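Papain-like protease (Human betacoronavirus 2c EMC/2012, PDB 4RNA) cleaves the viral replicase polyprotein as a papain-like cysteine protease and, like related coronavirus enzymes, probably also removes ubiquitin and ubiquitin-like modifiers from host proteins. Local coordinates at the interface of chains A and B. Numbering follows the deposited sequence. Chains: chain A/B, papain-like protease.

Contacts 1 and 2 share no residue but follow one plan with the chains exchanged. In contact 1, strand 210-212 of chain A and the turn after it meet residues 60-62 of chain B, just ahead of helix 64-74. In contact 2, strand 224-227 of chain B, next to its zinc-binding cysteines, meets strand 18-23 of the ubiquitin-like region of chain A. The copies lie antiparallel, and two-fold symmetry gives each end one contact of each kind; the 54 Å or so between the centres of contacts 1 and 2 therefore spans opposite ends. Crystal packing could account for this dimer.

Contact 1: the interface of chains A and B. Residues chain A 211-214, 236; chain B 60-62.
A:Tyr211 and A:Gly213 meet B:Asn61, whose side-chain amide enters between the phenol and the glycine carbonyl. This is a small patch between a loop of one copy and a strand end of the other in the deposited dimer, and it may reflect crystal packing. The tyrosine side chain and the asparagine cross at about a right angle, with ring and amide planes turned 50° apart. As modelled, ND2 of B:Asn61 donates to the phenol oxygen OH of A:Tyr211 at 2.8 Å, arriving at the edge of the ring and in its plane. The ring is carried out toward chain B because CG lies anti to the backbone N (chi1 -176°). The bond is clearly bent, the oxygen sitting 25° out of the amide plane.

The other branch raises a doubt. OD1 of B:Asn61 lies 2.6 Å from the carbonyl O of A:Gly213, and two such acceptors should not approach so closely. Turning the amide over would let its nitrogen donate to the carbonyl and its oxygen accept from the phenol, so the bond and tilt just described depend on an uncertain assignment. Tyrosine suits either case, since its hydroxyl can both donate and accept.

Backbone shape explains two residue types. A:Gly213 has a positive phi that glycine adopts most easily, and B:Asn61 has a left-handed helical conformation that asparagine tolerates better than most residues. CA of A:Gly213 sits squarely over the flat face of the B:Asp60 carboxylate, 3.4 Å from CG. Beside it, the methyl CG1 of A:Val212 touches CB of B:Asp60 at 4.0 Å, a loose apolar contact.

At the rim, the extended A:Arg236 brings NH2 to 3.6 Å from the carbonyl O of B:Leu62, too long for a firm bond. Water 1 lies 2.7 Å from the carbonyl O of A:Gly213 and 2.7 Å from the carboxylate OD1 of B:Asp60.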
loop_
_atom_site.group_PDB
_atom_site.type_symbol
_atom_site.label_atom_id
_atom_site.label_comp_id
_atom_site.label_asym_id
_atom_site.label_seq_id
_atom_site.Cartn_x
_atom_site.Cartn_y
_atom_site.Cartn_z
ATOM N N TYR A 211 -7.049 4.063 -17.906
ATOM C CA TYR A 211 -8.403 3.612 -17.756
ATOM C C TYR A 211 -8.328 2.152 -17.463
ATOM O O TYR A 211 -7.557 1.495 -18.096
ATOM C CB TYR A 211 -9.180 3.869 -19.056
ATOM C CG TYR A 211 -10.646 3.505 -18.922
ATOM C CD1 TYR A 211 -11.099 2.209 -19.183
ATOM C CD2 TYR A 211 -11.600 4.452 -18.457
ATOM C CE1 TYR A 211 -12.464 1.880 -19.039
ATOM C CE2 TYR A 211 -12.941 4.105 -18.308
ATOM C CZ TYR A 211 -13.369 2.834 -18.615
ATOM O OH TYR A 211 -14.700 2.503 -18.470
ATOM N N VAL A 212 -9.068 1.710 -16.460
ATOM C CA VAL A 212 -9.156 0.327 -16.106
ATOM C C VAL A 212 -10.505 -0.241 -16.471
ATOM O O VAL A 212 -11.510 0.265 -16.048
ATOM C CB VAL A 212 -8.819 0.113 -14.622
ATOM C CG1 VAL A 212 -9.038 -1.348 -14.245
ATOM C CG2 VAL A 212 -7.339 0.551 -14.400
ATOM N N GLY A 213 -10.489 -1.383 -17.175
ATOM C CA GLY A 213 -11.704 -2.067 -17.555
ATOM C C GLY A 213 -11.860 -2.317 -19.044
ATOM O O GLY A 213 -12.761 -3.087 -19.419
ATOM N N VAL A 214 -11.036 -1.669 -19.902
ATOM C CA VAL A 214 -10.975 -2.048 -21.357
ATOM C C VAL A 214 -9.499 -2.085 -21.692
ATOM O O VAL A 214 -8.646 -1.511 -20.951
ATOM C CB VAL A 214 -11.764 -1.145 -22.389
ATOM C CG1 VAL A 214 -13.307 -1.192 -22.203
ATOM C CG2 VAL A 214 -11.234 0.286 -22.391
ATOM N N ARG A 236 -23.850 5.448 -21.936
ATOM C CA ARG A 236 -22.585 6.057 -21.508
ATOM C C ARG A 236 -21.619 5.983 -22.694
ATOM O O ARG A 236 -21.410 4.859 -23.250
ATOM C CB ARG A 236 -22.043 5.254 -20.291
ATOM C CG ARG A 236 -20.562 5.393 -19.944
ATOM C CD ARG A 236 -20.285 4.886 -18.514
ATOM N NE ARG A 236 -18.891 5.071 -18.082
ATOM C CZ ARG A 236 -18.399 6.180 -17.539
ATOM N NH1 ARG A 236 -19.180 7.244 -17.306
ATOM N NH2 ARG A 236 -17.114 6.219 -17.197
ATOM N N ASP B 60 -14.844 -3.275 -12.528
ATOM C CA ASP B 60 -14.194 -2.227 -13.383
ATOM C C ASP B 60 -15.159 -1.836 -14.426
ATOM O O ASP B 60 -16.241 -2.388 -14.476
ATOM C CB ASP B 60 -12.788 -2.619 -13.966
ATOM C CG ASP B 60 -12.831 -3.882 -14.899
ATOM O OD1 ASP B 60 -13.907 -4.168 -15.514
ATOM O OD2 ASP B 60 -11.766 -4.577 -15.026
ATOM N N ASN B 61 -14.852 -0.771 -15.169
ATOM C CA ASN B 61 -15.848 -0.167 -16.037
ATOM C C ASN B 61 -17.057 0.478 -15.429
ATOM O O ASN B 61 -18.123 0.325 -16.007
ATOM C CB ASN B 61 -16.422 -1.194 -16.990
ATOM C CG ASN B 61 -15.572 -1.346 -18.121
ATOM O OD1 ASN B 61 -15.053 -2.442 -18.339
ATOM N ND2 ASN B 61 -15.276 -0.227 -18.789
ATOM N N LEU B 62 -16.887 1.291 -14.373
ATOM C CA LEU B 62 -17.982 1.601 -13.532
ATOM C C LEU B 62 -18.481 2.907 -14.153
ATOM O O LEU B 62 -17.673 3.659 -14.740
ATOM C CB LEU B 62 -17.488 1.910 -12.082
ATOM C CG LEU B 62 -16.639 0.988 -11.185
ATOM C CD1 LEU B 62 -16.684 1.458 -9.722
ATOM C CD2 LEU B 62 -16.833 -0.532 -11.322
HETATM O O HOH W 1 -13.425 -5.292 -17.941
#

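Contact 2: the interface of chains A and B. Residues chain A 7, 18-20; chain B 226-227.
A small contact between strand ends joins the two copies here: A:Thr19, near the start of strand 18-23, meets B:Val227, at the end of strand 224-227, through a backbone hydrogen bond. It holds the ubiquitin-like region of one copy against the zinc-bearing region of the other at one end of the deposited dimer, though so small a patch may reflect crystal packing.

The backbone N of B:Val227 donates to the carbonyl O of A:Thr19 at 3.0 Å, in a nearly straight bond of 171° at the hydrogen. Close to this link the two side chains lie alongside each other and point the same way, with CB of A:Thr19 packed 3.7 Å from the methyl CG2 of B:Val227. Both residues are branched at CB, a shape that favours extended strands and offers a short, rigid surface close to the backbone.

On the other flank, A:Arg18 crosses B:Tyr226 at about a right angle. Its CD lies over one face of the ring, displaced toward the rim, 3.7 Å from the centroid of the B:Tyr226 ring, a CH-pi contact. CG of the arginine occupies the crowded position between backbone N and carbonyl carbon (chi1 62°), from which the extended chain runs across the phenol. The guanidinium does not stack: its plane stands 69° from that of the ring, and it points its edge at the ring face, with CG of B:Tyr226 in the guanidinium plane. A long aliphatic stem with a polar end therefore suits this site. On the same side of the ring, next to the arginine, the methyl CG2 of A:Val20 packs against CB of B:Tyr226 at 3.6 Å. NH1 of A:Arg18 reaches across that face to the other rim, 3.5 Å from CD1 of B:Tyr226.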
loop_
_atom_site.group_PDB
_atom_site.type_symbol
_atom_site.label_atom_id
_atom_site.label_comp_id
_atom_site.label_asym_id
_atom_site.label_seq_id
_atom_site.Cartn_x
_atom_site.Cartn_y
_atom_site.Cartn_z
ATOM N N GLU A 7 30.794 12.364 17.973
ATOM C CA GLU A 7 29.817 13.216 17.282
ATOM C C GLU A 7 29.485 12.523 15.958
ATOM O O GLU A 7 30.388 11.985 15.262
ATOM C CB GLU A 7 30.373 14.602 17.049
ATOM C CG GLU A 7 30.237 15.499 18.268
ATOM C CD GLU A 7 30.394 17.000 17.970
ATOM O OE1 GLU A 7 30.939 17.344 16.898
ATOM O OE2 GLU A 7 29.969 17.860 18.798
ATOM N N ARG A 18 21.860 16.900 11.591
ATOM C CA ARG A 18 22.054 17.388 12.953
ATOM C C ARG A 18 23.137 16.654 13.599
ATOM O O ARG A 18 23.326 15.394 13.353
ATOM C CB ARG A 18 20.786 17.360 13.835
ATOM C CG ARG A 18 20.230 16.008 14.058
ATOM C CD ARG A 18 19.156 15.976 15.143
ATOM N NE ARG A 18 18.420 14.709 15.023
ATOM C CZ ARG A 18 18.131 13.876 16.007
ATOM N NH1 ARG A 18 18.514 14.148 17.243
ATOM N NH2 ARG A 18 17.428 12.784 15.738
ATOM N N THR A 19 23.872 17.407 14.405
ATOM C CA THR A 19 24.965 16.812 15.140
ATOM C C THR A 19 24.471 16.230 16.463
ATOM O O THR A 19 23.854 16.884 17.253
ATOM C CB THR A 19 26.141 17.754 15.398
ATOM O OG1 THR A 19 26.570 18.281 14.146
ATOM C CG2 THR A 19 27.302 16.929 16.107
ATOM N N VAL A 20 24.804 14.961 16.693
ATOM C CA VAL A 20 24.376 14.318 17.935
ATOM C C VAL A 20 25.638 13.758 18.585
ATOM O O VAL A 20 26.457 13.150 17.899
ATOM C CB VAL A 20 23.320 13.181 17.668
ATOM C CG1 VAL A 20 22.960 12.462 18.965
ATOM C CG2 VAL A 20 22.049 13.814 17.049
ATOM N N TYR B 226 20.727 17.310 21.656
ATOM C CA TYR B 226 21.791 17.232 20.613
ATOM C C TYR B 226 22.255 18.706 20.363
ATOM O O TYR B 226 21.811 19.615 21.109
ATOM C CB TYR B 226 21.255 16.508 19.348
ATOM C CG TYR B 226 19.970 17.143 18.854
ATOM C CD1 TYR B 226 18.712 16.819 19.453
ATOM C CD2 TYR B 226 20.001 18.068 17.815
ATOM C CE1 TYR B 226 17.536 17.438 19.010
ATOM C CE2 TYR B 226 18.845 18.698 17.385
ATOM C CZ TYR B 226 17.618 18.373 17.980
ATOM O OH TYR B 226 16.497 19.001 17.482
ATOM N N VAL B 227 23.121 18.925 19.359
ATOM C CA VAL B 227 23.781 20.223 19.159
ATOM C C VAL B 227 22.713 21.170 18.688
ATOM O O VAL B 227 21.857 20.791 17.851
ATOM C CB VAL B 227 24.991 20.145 18.161
ATOM C CG1 VAL B 227 25.483 21.542 17.799
ATOM C CG2 VAL B 227 26.111 19.293 18.766
#